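Local coordinates for protein MAU2 chromatid cohesion factor homolog (Saccharomyces cerevisiae, PDB 4XDN) that forms a complex with SCC2 that is required for the association of cohesin with chromosomes, and so takes part in sister chromatid cohesion, at residues I333-D338 and K557-L562; Y224-R229 and M261-C266; E38-A43 and N64-M69; I96-N101 and G366-E371. All coordinates share one frame; numbering follows the deposited sequence.

Contact 1 of 4, residues I333-D338 and K557-L562. With SO4 (sulfate ion), chain F.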
loop_
_atom_site.group_PDB
_atom_site.type_symbol
_atom_site.label_atom_id
_atom_site.label_comp_id
_atom_site.label_asym_id
_atom_site.label_seq_id
_atom_site.Cartn_x
_atom_site.Cartn_y
_atom_site.Cartn_z
ATOM N N ILE A 333 4.644 11.066 12.728
ATOM C CA ILE A 333 3.360 11.163 13.424
ATOM C C ILE A 333 3.499 10.791 14.895
ATOM O O ILE A 333 3.021 11.512 15.773
ATOM C CB ILE A 333 2.292 10.250 12.788
ATOM C CG1 ILE A 333 2.062 10.617 11.318
ATOM C CG2 ILE A 333 0.978 10.318 13.570
ATOM C CD1 ILE A 333 1.355 11.935 11.094
ATOM N N VAL A 334 4.154 9.660 15.153
ATOM C CA VAL A 334 4.274 9.126 16.507
ATOM C C VAL A 334 4.998 10.109 17.423
ATOM O O VAL A 334 4.728 10.164 18.621
ATOM C CB VAL A 334 5.013 7.760 16.509
ATOM C CG1 VAL A 334 6.470 7.918 16.071
ATOM C CG2 VAL A 334 4.924 7.102 17.876
ATOM N N ASN A 335 5.906 10.896 16.854
ATOM C CA ASN A 335 6.621 11.908 17.624
ATOM C C ASN A 335 5.649 12.961 18.166
ATOM O O ASN A 335 5.735 13.352 19.330
ATOM C CB ASN A 335 7.706 12.564 16.769
ATOM C CG ASN A 335 8.767 11.581 16.316
ATOM O OD1 ASN A 335 8.649 10.952 15.264
ATOM N ND2 ASN A 335 9.820 11.449 17.113
ATOM N N CYS A 336 4.749 13.425 17.300
ATOM C CA CYS A 336 3.527 14.133 17.706
ATOM C C CYS A 336 3.720 15.551 18.256
ATOM O O CYS A 336 3.319 16.523 17.621
ATOM C CB CYS A 336 2.779 13.295 18.749
ATOM S SG CYS A 336 1.221 14.002 19.297
ATOM N N TYR A 337 4.311 15.669 19.442
ATOM C CA TYR A 337 4.314 16.936 20.178
ATOM C C TYR A 337 5.582 17.765 19.965
ATOM O O TYR A 337 5.592 18.971 20.214
ATOM C CB TYR A 337 4.136 16.663 21.675
ATOM C CG TYR A 337 5.273 15.870 22.275
ATOM C CD1 TYR A 337 5.281 14.482 22.224
ATOM C CD2 TYR A 337 6.343 16.508 22.884
ATOM C CE1 TYR A 337 6.320 13.754 22.761
ATOM C CE2 TYR A 337 7.386 15.787 23.426
ATOM C CZ TYR A 337 7.369 14.412 23.364
ATOM O OH TYR A 337 8.407 13.693 23.906
ATOM N N ASP A 338 6.649 17.112 19.511
ATOM C CA ASP A 338 7.947 17.761 19.355
ATOM C C ASP A 338 8.121 18.346 17.951
ATOM O O ASP A 338 7.157 18.460 17.193
ATOM C CB ASP A 338 9.063 16.759 19.651
ATOM C CG ASP A 338 9.064 15.595 18.681
ATOM O OD1 ASP A 338 8.043 15.413 17.984
ATOM O OD2 ASP A 338 10.076 14.866 18.615
ATOM N N LYS A 557 16.389 0.465 19.733
ATOM C CA LYS A 557 16.107 1.881 19.899
ATOM C C LYS A 557 14.660 2.183 19.539
ATOM O O LYS A 557 14.198 1.855 18.448
ATOM C CB LYS A 557 17.052 2.715 19.033
ATOM C CG LYS A 557 17.155 4.178 19.446
ATOM C CD LYS A 557 17.992 4.968 18.449
ATOM C CE LYS A 557 18.423 6.314 19.011
ATOM N NZ LYS A 557 19.343 7.025 18.077
ATOM N N LEU A 558 13.948 2.802 20.474
ATOM C CA LEU A 558 12.564 3.195 20.255
ATOM C C LEU A 558 12.483 4.649 19.826
ATOM O O LEU A 558 13.164 5.507 20.390
ATOM C CB LEU A 558 11.738 2.983 21.525
ATOM C CG LEU A 558 11.619 1.541 22.018
ATOM C CD1 LEU A 558 10.903 1.500 23.353
ATOM C CD2 LEU A 558 10.893 0.686 20.991
ATOM N N LYS A 559 11.653 4.923 18.825
ATOM C CA LYS A 559 11.314 6.297 18.494
ATOM C C LYS A 559 10.682 6.943 19.718
ATOM O O LYS A 559 10.156 6.251 20.589
ATOM C CB LYS A 559 10.362 6.361 17.301
ATOM C CG LYS A 559 11.056 6.385 15.948
ATOM C CD LYS A 559 10.069 6.626 14.817
ATOM C CE LYS A 559 9.537 8.056 14.817
ATOM N NZ LYS A 559 10.504 9.040 14.243
ATOM N N LYS A 560 10.730 8.269 19.788
ATOM C CA LYS A 560 10.262 8.978 20.973
ATOM C C LYS A 560 8.737 8.995 21.056
ATOM O O LYS A 560 8.122 10.057 21.148
ATOM C CB LYS A 560 10.808 10.406 20.983
ATOM C CG LYS A 560 12.330 10.477 20.895
ATOM C CD LYS A 560 12.845 11.910 20.815
ATOM C CE LYS A 560 12.242 12.666 19.637
ATOM N NZ LYS A 560 13.163 13.706 19.097
ATOM N N ALA A 561 8.132 7.813 21.016
ATOM C CA ALA A 561 6.716 7.674 21.310
ATOM C C ALA A 561 6.527 7.932 22.796
ATOM O O ALA A 561 7.025 7.171 23.624
ATOM C CB ALA A 561 6.216 6.295 20.929
ATOM N N LEU A 562 5.813 9.003 23.127
ATOM C CA LEU A 562 5.722 9.463 24.508
ATOM C C LEU A 562 5.242 8.381 25.464
ATOM O O LEU A 562 5.942 8.045 26.418
ATOM C CB LEU A 562 4.788 10.669 24.613
ATOM C CG LEU A 562 4.674 11.271 26.017
ATOM C CD1 LEU A 562 5.999 11.882 26.451
ATOM C CD2 LEU A 562 3.569 12.302 26.061
HETATM S S SO4 F . 13.095 9.772 17.093
HETATM O O1 SO4 F . 13.706 11.071 17.356
HETATM O O2 SO4 F . 13.169 9.484 15.664
HETATM O O3 SO4 F . 13.811 8.739 17.835
HETATM O O4 SO4 F . 11.698 9.786 17.518
HETATM O O HOH W 1 3.837 9.972 21.065
#
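Val334 straddles the incoming chain with its two methyl groups. CG1 sits 3.3 Å from Lys559 CE and CG2 3.4 Å from Ala561 CB, both closer than ordinary carbon contacts, which marks tight packing. Its carbonyl is joined to the other segment through a water: the water donates to Val334 O at 2.6 Å and in turn accepts from Leu562 N.

Asn335 divides its amide between a cation and an anion. Its OD1 takes a hydrogen bond from Lys559 NZ at 2.9 Å, in the carbonyl plane and on a lone pair (C=O...N angle 126°), while ND2 donates to sulfate O4 over a distance so short that its exact value is doubtful. Two further donors hold the sulfate, probably an ion from the crystallisation liquor: Lys560 N meets O4 at 2.9 Å in a nearly straight bond (177°), and Lys559 NZ reaches O2 at 3.1 Å. Lys559 serves both partners because its chain bends near the end (chi3 71°).

Tyr337 crosses Leu562 at about a right angle, with CE1 3.9 Å from Leu562 CB. Asp338 uses its two oxygens separately: OD1 accepts from Gly341 N as the N-cap of helix 339-360, and OD2 forms a salt bridge with Lys560 NZ at 3.3 Å. Lys560 is the centre of an inverse gamma turn, just ahead of Ala561, the N-cap of helix 562-575.

Two interhelical loops thus meet at the starts of helices 339-360 and 562-575, with helix 369-398 against Ile333 and Cys336 and helix 499-513 against Leu558 and Lys559.

Contact 2 of 4, residues Y224-R229 and M261-C266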
loop_
_atom_site.group_PDB
_atom_site.type_symbol
_atom_site.label_atom_id
_atom_site.label_comp_id
_atom_site.label_asym_id
_atom_site.label_seq_id
_atom_site.Cartn_x
_atom_site.Cartn_y
_atom_site.Cartn_z
ATOM N N TYR A 224 5.925 -6.470 -3.001
ATOM C CA TYR A 224 4.883 -7.439 -2.672
ATOM C C TYR A 224 4.918 -7.803 -1.188
ATOM O O TYR A 224 3.882 -7.847 -0.528
ATOM C CB TYR A 224 5.030 -8.706 -3.516
ATOM C CG TYR A 224 4.412 -9.927 -2.871
ATOM C CD1 TYR A 224 3.044 -10.157 -2.938
ATOM C CD2 TYR A 224 5.197 -10.845 -2.187
ATOM C CE1 TYR A 224 2.475 -11.268 -2.346
ATOM C CE2 TYR A 224 4.638 -11.959 -1.589
ATOM C CZ TYR A 224 3.277 -12.164 -1.671
ATOM O OH TYR A 224 2.721 -13.273 -1.077
ATOM N N LEU A 225 6.116 -8.065 -0.674
ATOM C CA LEU A 225 6.280 -8.457 0.721
ATOM C C LEU A 225 5.857 -7.328 1.657
ATOM O O LEU A 225 5.208 -7.569 2.673
ATOM C CB LEU A 225 7.732 -8.862 0.997
ATOM C CG LEU A 225 8.226 -10.129 0.291
ATOM C CD1 LEU A 225 9.728 -10.275 0.455
ATOM C CD2 LEU A 225 7.518 -11.370 0.819
ATOM N N LEU A 226 6.222 -6.099 1.308
ATOM C CA LEU A 226 5.849 -4.937 2.108
ATOM C C LEU A 226 4.337 -4.714 2.093
ATOM O O LEU A 226 3.750 -4.349 3.113
ATOM C CB LEU A 226 6.568 -3.687 1.604
ATOM C CG LEU A 226 8.051 -3.572 1.961
ATOM C CD1 LEU A 226 8.693 -2.441 1.173
ATOM C CD2 LEU A 226 8.236 -3.349 3.455
ATOM N N ASN A 227 3.714 -4.936 0.940
ATOM C CA ASN A 227 2.263 -4.812 0.816
ATOM C C ASN A 227 1.537 -5.786 1.734
ATOM O O ASN A 227 0.449 -5.487 2.230
ATOM C CB ASN A 227 1.819 -5.050 -0.630
ATOM C CG ASN A 227 2.363 -4.011 -1.589
ATOM O OD1 ASN A 227 2.791 -2.935 -1.176
ATOM N ND2 ASN A 227 2.352 -4.330 -2.881
ATOM N N GLU A 228 2.144 -6.950 1.947
ATOM C CA GLU A 228 1.570 -7.987 2.802
ATOM C C GLU A 228 2.163 -7.946 4.210
ATOM O O GLU A 228 1.758 -8.713 5.086
ATOM C CB GLU A 228 1.801 -9.367 2.182
ATOM C CG GLU A 228 1.131 -9.575 0.827
ATOM C CD GLU A 228 -0.386 -9.613 0.916
ATOM O OE1 GLU A 228 -0.921 -9.794 2.029
ATOM O OE2 GLU A 228 -1.045 -9.462 -0.134
ATOM N N ARG A 229 3.121 -7.045 4.415
ATOM C CA ARG A 229 3.864 -6.949 5.670
ATOM C C ARG A 229 4.512 -8.279 6.045
ATOM O O ARG A 229 4.649 -8.600 7.224
ATOM C CB ARG A 229 2.952 -6.470 6.810
ATOM C CG ARG A 229 2.397 -5.061 6.623
ATOM C CD ARG A 229 3.500 -4.023 6.506
ATOM N NE ARG A 229 3.316 -2.919 7.449
ATOM C CZ ARG A 229 4.033 -2.727 8.554
ATOM N NH1 ARG A 229 5.014 -3.556 8.891
ATOM N NH2 ARG A 229 3.771 -1.688 9.329
ATOM N N MET A 261 12.671 3.442 1.958
ATOM C CA MET A 261 11.992 4.352 2.873
ATOM C C MET A 261 10.837 3.650 3.581
ATOM O O MET A 261 10.657 3.798 4.790
ATOM C CB MET A 261 11.476 5.581 2.123
ATOM C CG MET A 261 12.428 6.767 2.142
ATOM S SD MET A 261 12.622 7.492 3.781
ATOM C CE MET A 261 10.977 8.136 4.073
ATOM N N VAL A 262 10.057 2.886 2.822
ATOM C CA VAL A 262 8.922 2.162 3.381
ATOM C C VAL A 262 9.399 1.108 4.378
ATOM O O VAL A 262 8.747 0.869 5.393
ATOM C CB VAL A 262 8.081 1.485 2.274
ATOM C CG1 VAL A 262 6.971 0.624 2.877
ATOM C CG2 VAL A 262 7.485 2.531 1.346
ATOM N N ILE A 263 10.535 0.480 4.085
ATOM C CA ILE A 263 11.093 -0.525 4.979
ATOM C C ILE A 263 11.414 0.110 6.330
ATOM O O ILE A 263 11.081 -0.449 7.374
ATOM C CB ILE A 263 12.361 -1.181 4.386
ATOM C CG1 ILE A 263 11.981 -2.094 3.218
ATOM C CG2 ILE A 263 13.096 -2.011 5.441
ATOM C CD1 ILE A 263 13.158 -2.559 2.375
ATOM N N GLN A 264 12.051 1.277 6.305
ATOM C CA GLN A 264 12.384 1.991 7.536
ATOM C C GLN A 264 11.121 2.404 8.279
ATOM O O GLN A 264 11.073 2.370 9.509
ATOM C CB GLN A 264 13.239 3.226 7.237
ATOM C CG GLN A 264 14.632 2.906 6.727
ATOM C CD GLN A 264 15.415 2.031 7.683
ATOM O OE1 GLN A 264 15.855 0.940 7.323
ATOM N NE2 GLN A 264 15.591 2.505 8.911
ATOM N N LEU A 265 10.100 2.787 7.522
ATOM C CA LEU A 265 8.830 3.205 8.096
ATOM C C LEU A 265 8.157 2.038 8.811
ATOM O O LEU A 265 7.652 2.184 9.926
ATOM C CB LEU A 265 7.917 3.763 7.000
ATOM C CG LEU A 265 6.705 4.594 7.424
ATOM C CD1 LEU A 265 7.137 5.833 8.188
ATOM C CD2 LEU A 265 5.887 4.989 6.210
ATOM N N CYS A 266 8.172 0.873 8.172
ATOM C CA CYS A 266 7.512 -0.309 8.710
ATOM C C CYS A 266 8.210 -0.848 9.958
ATOM O O CYS A 266 7.568 -1.447 10.822
ATOM C CB CYS A 266 7.440 -1.401 7.639
ATOM S SG CYS A 266 6.255 -1.047 6.315
#
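The guanidinium of Arg229 has Cys266 SG over the centre of one face, 3.5 Å above its plane, and Cys266 CB lies on that face too, 3.5 Å from NH1. Its amino groups turn to acids of the same chain, NH1 pairing with Asp494 and NH2 with Glu447, so the two salt bridges probably fix the rotation of the group while the cysteine packs against it.

The contact belongs to the all-helical, TPR-like array of this family. The axes of the segments 224-228 and 261-266, on helices 212-228 and 250-266, run 28° apart and approach to 11.0 Å. With no hydrogen bond between them, the segments meet through side chains alone, Leu226 and Arg229 on one and Val262, Ile263 and Cys266 on the other. Arg229, with positive phi (55°), closes the helix C-terminus in a Schellman motif, and its side chain bends at chi2 and chi3 and so lays the guanidinium on Cys266.

Earlier on the same segment, Leu226 packs on Val262, Ile263 and Cys266. One methyl, CD1, stands 3.9 Å from Val262 CG1 and meets Ile263 CG1 as well, the Leu226 and Ile263 side chains crossing at about a right angle. Its second methyl, CD2, rests 4.2 Å from Cys266 SG.

Contact 3 of 4, residues E38-A43 and N64-M69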
loop_
_atom_site.group_PDB
_atom_site.type_symbol
_atom_site.label_atom_id
_atom_site.label_comp_id
_atom_site.label_asym_id
_atom_site.label_seq_id
_atom_site.Cartn_x
_atom_site.Cartn_y
_atom_site.Cartn_z
ATOM N N GLU A 38 -6.007 7.869 -36.110
ATOM C CA GLU A 38 -6.323 9.271 -35.848
ATOM C C GLU A 38 -7.424 9.393 -34.802
ATOM O O GLU A 38 -7.313 10.189 -33.870
ATOM C CB GLU A 38 -6.742 9.997 -37.135
ATOM C CG GLU A 38 -7.221 11.428 -36.898
ATOM C CD GLU A 38 -7.402 12.230 -38.176
ATOM O OE1 GLU A 38 -7.574 11.623 -39.255
ATOM O OE2 GLU A 38 -7.372 13.477 -38.099
ATOM N N TYR A 39 -8.486 8.607 -34.959
ATOM C CA TYR A 39 -9.594 8.619 -34.008
ATOM C C TYR A 39 -9.106 8.273 -32.600
ATOM O O TYR A 39 -9.514 8.896 -31.619
ATOM C CB TYR A 39 -10.687 7.637 -34.439
ATOM C CG TYR A 39 -11.499 8.084 -35.637
ATOM C CD1 TYR A 39 -12.034 9.363 -35.702
ATOM C CD2 TYR A 39 -11.730 7.222 -36.703
ATOM C CE1 TYR A 39 -12.776 9.773 -36.793
ATOM C CE2 TYR A 39 -12.471 7.623 -37.800
ATOM C CZ TYR A 39 -12.991 8.898 -37.840
ATOM O OH TYR A 39 -13.731 9.300 -38.931
ATOM N N ARG A 40 -8.232 7.275 -32.514
ATOM C CA ARG A 40 -7.672 6.845 -31.238
ATOM C C ARG A 40 -6.790 7.933 -30.638
ATOM O O ARG A 40 -6.985 8.338 -29.494
ATOM C CB ARG A 40 -6.865 5.558 -31.418
ATOM C CG ARG A 40 -6.159 5.055 -30.151
ATOM C CD ARG A 40 -5.057 4.070 -30.500
ATOM N NE ARG A 40 -4.048 4.680 -31.364
ATOM C CZ ARG A 40 -3.247 4.008 -32.187
ATOM N NH1 ARG A 40 -3.324 2.684 -32.274
ATOM N NH2 ARG A 40 -2.366 4.663 -32.932
ATOM N N ASP A 41 -5.818 8.396 -31.416
ATOM C CA ASP A 41 -4.826 9.343 -30.920
ATOM C C ASP A 41 -5.454 10.686 -30.567
ATOM O O ASP A 41 -4.923 11.426 -29.736
ATOM C CB ASP A 41 -3.713 9.538 -31.953
ATOM C CG ASP A 41 -2.928 8.267 -32.214
ATOM O OD1 ASP A 41 -2.978 7.348 -31.368
ATOM O OD2 ASP A 41 -2.256 8.186 -33.264
ATOM N N HIS A 42 -6.585 10.999 -31.192
ATOM C CA HIS A 42 -7.293 12.234 -30.893
ATOM C C HIS A 42 -8.079 12.098 -29.594
ATOM O O HIS A 42 -8.248 13.069 -28.855
ATOM C CB HIS A 42 -8.231 12.617 -32.035
ATOM C CG HIS A 42 -8.747 14.015 -31.936
ATOM N ND1 HIS A 42 -7.967 15.115 -32.221
ATOM C CD2 HIS A 42 -9.955 14.496 -31.563
ATOM C CE1 HIS A 42 -8.677 16.214 -32.040
ATOM N NE2 HIS A 42 -9.886 15.868 -31.639
ATOM N N ALA A 43 -8.565 10.891 -29.322
ATOM C CA ALA A 43 -9.228 10.614 -28.055
ATOM C C ALA A 43 -8.232 10.749 -26.904
ATOM O O ALA A 43 -8.565 11.278 -25.845
ATOM C CB ALA A 43 -9.848 9.231 -28.069
ATOM N N ASN A 64 -14.909 4.205 -30.327
ATOM C CA ASN A 64 -15.819 3.328 -31.045
ATOM C C ASN A 64 -15.467 3.301 -32.528
ATOM O O ASN A 64 -15.300 2.235 -33.119
ATOM C CB ASN A 64 -17.264 3.784 -30.848
ATOM C CG ASN A 64 -18.271 2.749 -31.300
ATOM O OD1 ASN A 64 -18.070 1.551 -31.115
ATOM N ND2 ASN A 64 -19.365 3.208 -31.894
ATOM N N MET A 65 -15.337 4.485 -33.120
ATOM C CA MET A 65 -14.961 4.599 -34.522
ATOM C C MET A 65 -13.613 3.942 -34.792
ATOM O O MET A 65 -13.464 3.219 -35.773
ATOM C CB MET A 65 -14.917 6.068 -34.946
ATOM C CG MET A 65 -16.274 6.636 -35.312
ATOM S SD MET A 65 -17.018 5.848 -36.755
ATOM C CE MET A 65 -15.850 6.308 -38.029
ATOM N N SER A 66 -12.637 4.185 -33.923
ATOM C CA SER A 66 -11.312 3.600 -34.097
ATOM C C SER A 66 -11.387 2.078 -34.145
ATOM O O SER A 66 -10.803 1.444 -35.023
ATOM C CB SER A 66 -10.378 4.034 -32.970
ATOM O OG SER A 66 -9.131 3.366 -33.069
ATOM N N ILE A 67 -12.111 1.499 -33.194
ATOM C CA ILE A 67 -12.270 0.054 -33.125
ATOM C C ILE A 67 -12.989 -0.472 -34.363
ATOM O O ILE A 67 -12.584 -1.482 -34.938
ATOM C CB ILE A 67 -13.045 -0.359 -31.856
ATOM C CG1 ILE A 67 -12.206 -0.052 -30.615
ATOM C CG2 ILE A 67 -13.389 -1.847 -31.879
ATOM C CD1 ILE A 67 -12.994 -0.059 -29.319
ATOM N N GLN A 68 -14.052 0.214 -34.771
ATOM C CA GLN A 68 -14.847 -0.229 -35.908
ATOM C C GLN A 68 -14.037 -0.165 -37.200
ATOM O O GLN A 68 -14.202 -1.006 -38.084
ATOM C CB GLN A 68 -16.116 0.615 -36.037
ATOM C CG GLN A 68 -17.019 0.564 -34.800
ATOM C CD GLN A 68 -18.376 -0.084 -35.039
ATOM O OE1 GLN A 68 -18.718 -0.471 -36.155
ATOM N NE2 GLN A 68 -19.161 -0.196 -33.974
ATOM N N MET A 69 -13.159 0.827 -37.302
ATOM C CA MET A 69 -12.292 0.958 -38.468
ATOM C C MET A 69 -11.260 -0.170 -38.491
ATOM O O MET A 69 -10.945 -0.712 -39.554
ATOM C CB MET A 69 -11.601 2.324 -38.472
ATOM C CG MET A 69 -12.562 3.504 -38.665
ATOM S SD MET A 69 -13.196 3.680 -40.338
ATOM C CE MET A 69 -11.976 4.781 -41.042
#
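Tyr39 and Ser66 bring their backbones within 5.3 Å, CA to CA, where the axes of 38-43 and 64-69 approach to 8.2 Å at 154°, roughly antiparallel. The small Ser66 is consistent with so close an approach; its CB lies 3.9 Å from Tyr39 CB. Its hydroxyl stands 3.6 Å from Arg40 CB, but its hydrogen bond goes to Ala36 O of the facing helix.

Met65 lies along the Tyr39 ring. CB makes a CH-pi contact over one face, 4.0 Å from the ring centroid and 19° off the normal. Bends at chi2 and chi3 then bring the terminal CE to 3.6 Å from Tyr39 CE2, near the hydroxyl end, while the sulfur takes an oblique Met-aromatic position. Met69 CG approaches the ring edge instead, 4.2 Å from CE2. The phenol oxygen is bonded to the backbone of the chain of another protein, so the ring joins the helix pair to the partner.

On the flank, Arg40 grips Asp41 OD1 side-on with NE (2.9 Å) and NH2, and its NH1 forms a salt bridge with Glu90 of helix 81-98.

Helices 29-45 and 53-76, consecutive in the chain and antiparallel here, form a helical hairpin of the kind found in TPR-like arrays.

Contact 4 of 4, residues I96-N101 and G366-E371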
loop_
_atom_site.group_PDB
_atom_site.type_symbol
_atom_site.label_atom_id
_atom_site.label_comp_id
_atom_site.label_asym_id
_atom_site.label_seq_id
_atom_site.Cartn_x
_atom_site.Cartn_y
_atom_site.Cartn_z
ATOM N N ILE A 96 -9.260 -3.764 -24.446
ATOM C CA ILE A 96 -8.789 -4.049 -23.099
ATOM C C ILE A 96 -8.835 -2.805 -22.210
ATOM O O ILE A 96 -9.190 -2.890 -21.033
ATOM C CB ILE A 96 -7.351 -4.617 -23.143
ATOM C CG1 ILE A 96 -7.366 -6.003 -23.792
ATOM C CG2 ILE A 96 -6.750 -4.711 -21.747
ATOM C CD1 ILE A 96 -5.992 -6.577 -24.079
ATOM N N GLN A 97 -8.486 -1.653 -22.774
ATOM C CA GLN A 97 -8.346 -0.429 -21.989
ATOM C C GLN A 97 -9.604 0.438 -21.960
ATOM O O GLN A 97 -9.767 1.257 -21.055
ATOM C CB GLN A 97 -7.178 0.400 -22.522
ATOM C CG GLN A 97 -5.815 -0.248 -22.326
ATOM C CD GLN A 97 -4.676 0.663 -22.736
ATOM O OE1 GLN A 97 -4.894 1.809 -23.133
ATOM N NE2 GLN A 97 -3.451 0.159 -22.644
ATOM N N GLU A 98 -10.491 0.258 -22.936
ATOM C CA GLU A 98 -11.641 1.150 -23.097
ATOM C C GLU A 98 -12.986 0.467 -22.845
ATOM O O GLU A 98 -13.981 1.146 -22.595
ATOM C CB GLU A 98 -11.633 1.759 -24.504
ATOM C CG GLU A 98 -10.290 2.354 -24.921
ATOM C CD GLU A 98 -9.834 3.485 -24.010
ATOM O OE1 GLU A 98 -10.697 4.147 -23.395
ATOM O OE2 GLU A 98 -8.611 3.711 -23.911
ATOM N N THR A 99 -13.008 -0.865 -22.896
ATOM C CA THR A 99 -14.260 -1.624 -22.839
ATOM C C THR A 99 -14.240 -2.747 -21.804
ATOM O O THR A 99 -13.231 -2.976 -21.137
ATOM C CB THR A 99 -14.586 -2.258 -24.212
ATOM O OG1 THR A 99 -13.657 -3.313 -24.492
ATOM C CG2 THR A 99 -14.516 -1.222 -25.326
ATOM N N TYR A 100 -15.371 -3.442 -21.687
ATOM C CA TYR A 100 -15.477 -4.647 -20.867
ATOM C C TYR A 100 -15.567 -5.897 -21.743
ATOM O O TYR A 100 -15.840 -6.993 -21.252
ATOM C CB TYR A 100 -16.702 -4.576 -19.951
ATOM C CG TYR A 100 -16.622 -3.517 -18.876
ATOM C CD1 TYR A 100 -15.649 -3.575 -17.887
ATOM C CD2 TYR A 100 -17.532 -2.470 -18.838
ATOM C CE1 TYR A 100 -15.576 -2.612 -16.900
ATOM C CE2 TYR A 100 -17.469 -1.504 -17.852
ATOM C CZ TYR A 100 -16.491 -1.581 -16.885
ATOM O OH TYR A 100 -16.425 -0.619 -15.905
ATOM N N ASN A 101 -15.341 -5.727 -23.041
ATOM C CA ASN A 101 -15.444 -6.830 -23.987
ATOM C C ASN A 101 -14.174 -7.674 -24.002
ATOM O O ASN A 101 -13.423 -7.689 -24.980
ATOM C CB ASN A 101 -15.753 -6.290 -25.383
ATOM C CG ASN A 101 -17.086 -5.573 -25.438
ATOM O OD1 ASN A 101 -17.220 -4.455 -24.944
ATOM N ND2 ASN A 101 -18.083 -6.216 -26.032
ATOM N N GLY A 366 -0.002 9.975 -24.620
ATOM C CA GLY A 366 -1.304 9.645 -25.170
ATOM C C GLY A 366 -1.762 8.354 -24.527
ATOM O O GLY A 366 -1.477 7.262 -25.019
ATOM N N VAL A 367 -2.450 8.494 -23.400
ATOM C CA VAL A 367 -2.915 7.354 -22.626
ATOM C C VAL A 367 -4.424 7.405 -22.482
ATOM O O VAL A 367 -5.037 8.464 -22.621
ATOM C CB VAL A 367 -2.268 7.320 -21.234
ATOM C CG1 VAL A 367 -0.784 7.034 -21.353
ATOM C CG2 VAL A 367 -2.509 8.638 -20.497
ATOM N N SER A 368 -5.016 6.251 -22.206
ATOM C CA SER A 368 -6.455 6.154 -22.040
ATOM C C SER A 368 -6.949 7.110 -20.965
ATOM O O SER A 368 -6.253 7.373 -19.980
ATOM C CB SER A 368 -6.852 4.722 -21.682
ATOM O OG SER A 368 -8.254 4.606 -21.536
ATOM N N MET A 369 -8.148 7.643 -21.169
ATOM C CA MET A 369 -8.829 8.395 -20.129
ATOM C C MET A 369 -8.885 7.551 -18.860
ATOM O O MET A 369 -8.771 8.065 -17.750
ATOM C CB MET A 369 -10.237 8.779 -20.583
ATOM C CG MET A 369 -11.101 9.448 -19.514
ATOM S SD MET A 369 -12.856 9.327 -19.898
ATOM C CE MET A 369 -13.135 7.574 -19.644
ATOM N N ASN A 370 -9.053 6.245 -19.039
ATOM C CA ASN A 370 -9.189 5.330 -17.915
ATOM C C ASN A 370 -7.883 5.155 -17.141
ATOM O O ASN A 370 -7.901 4.830 -15.955
ATOM C CB ASN A 370 -9.702 3.979 -18.408
ATOM C CG ASN A 370 -11.099 4.072 -18.999
ATOM O OD1 ASN A 370 -12.070 4.334 -18.287
ATOM N ND2 ASN A 370 -11.207 3.853 -20.305
ATOM N N GLU A 371 -6.754 5.373 -17.807
ATOM C CA GLU A 371 -5.469 5.398 -17.120
ATOM C C GLU A 371 -5.391 6.637 -16.235
ATOM O O GLU A 371 -4.969 6.561 -15.082
ATOM C CB GLU A 371 -4.308 5.376 -18.118
ATOM C CG GLU A 371 -2.931 5.603 -17.493
ATOM C CD GLU A 371 -2.602 4.607 -16.390
ATOM O OE1 GLU A 371 -3.101 3.462 -16.443
ATOM O OE2 GLU A 371 -1.840 4.972 -15.467
HETATM O O HOH W 2 -3.461 3.821 -22.464
#
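Ser368 OG donates a hydrogen bond to Glu98 OE2 at 2.6 Å, arriving on the syn side but 30° out of the carboxylate plane. Glu98 turns its acid toward the serine through a bend at chi2 (-61°). Its other oxygen, OE1, is bonded to Tyr59 OH, so the buried carboxylate has a partner at each oxygen.

Capping makes a second group. As the N-cap of helix 369-398, Ser368 accepts at OG from Asn370 N at 3.1 Å, and Asn370 ND2 donates to the same oxygen at 3.3 Å. The hydroxyl thus gives a bond to Glu98 and takes two from Asn370, with a further weak one to Tyr59 OH. Lying beside this helix start, the Glu98 charge is probably stabilised by it. The arrangement ties the C-terminal end of helix 81-98 to the first turn of helix 369-398, two parts of the TPR-like array far apart in sequence, with Tyr59 and Tyr60 of helix 53-76 completing the polar cluster; Tyr60 OH bonds Asn370 ND2.

One bridge runs through water, which donates to Gln97 OE1 at 2.6 Å and accepts from Ser368 N at 2.9 Å. Beyond the helix, Thr99 OG1 accepts from Asn101 N in an ST turn, and the Asn101 amide binds the backbone of the chain of another protein.

Contact 2 is the most central, its centre about 6 Å from that of the chain, and has no hydrogen bond between its segments, whereas contacts 1 and 4, whose centres lie about 21 Å and 26 Å from the chain's centre, are partly buried and draw much of their contact from polar groups near helix ends. Contact 3 lies farthest out, its centre about 38 Å from the centre of the chain, yet is buried like contact 2 and built on aromatic and sulfur packing. Contacts 3 and 4 are neighbours, with nearest atoms about 4 Å apart, and helices 53-76 and 81-98 follow each other in the chain. The chain of another protein lies within reach of all four.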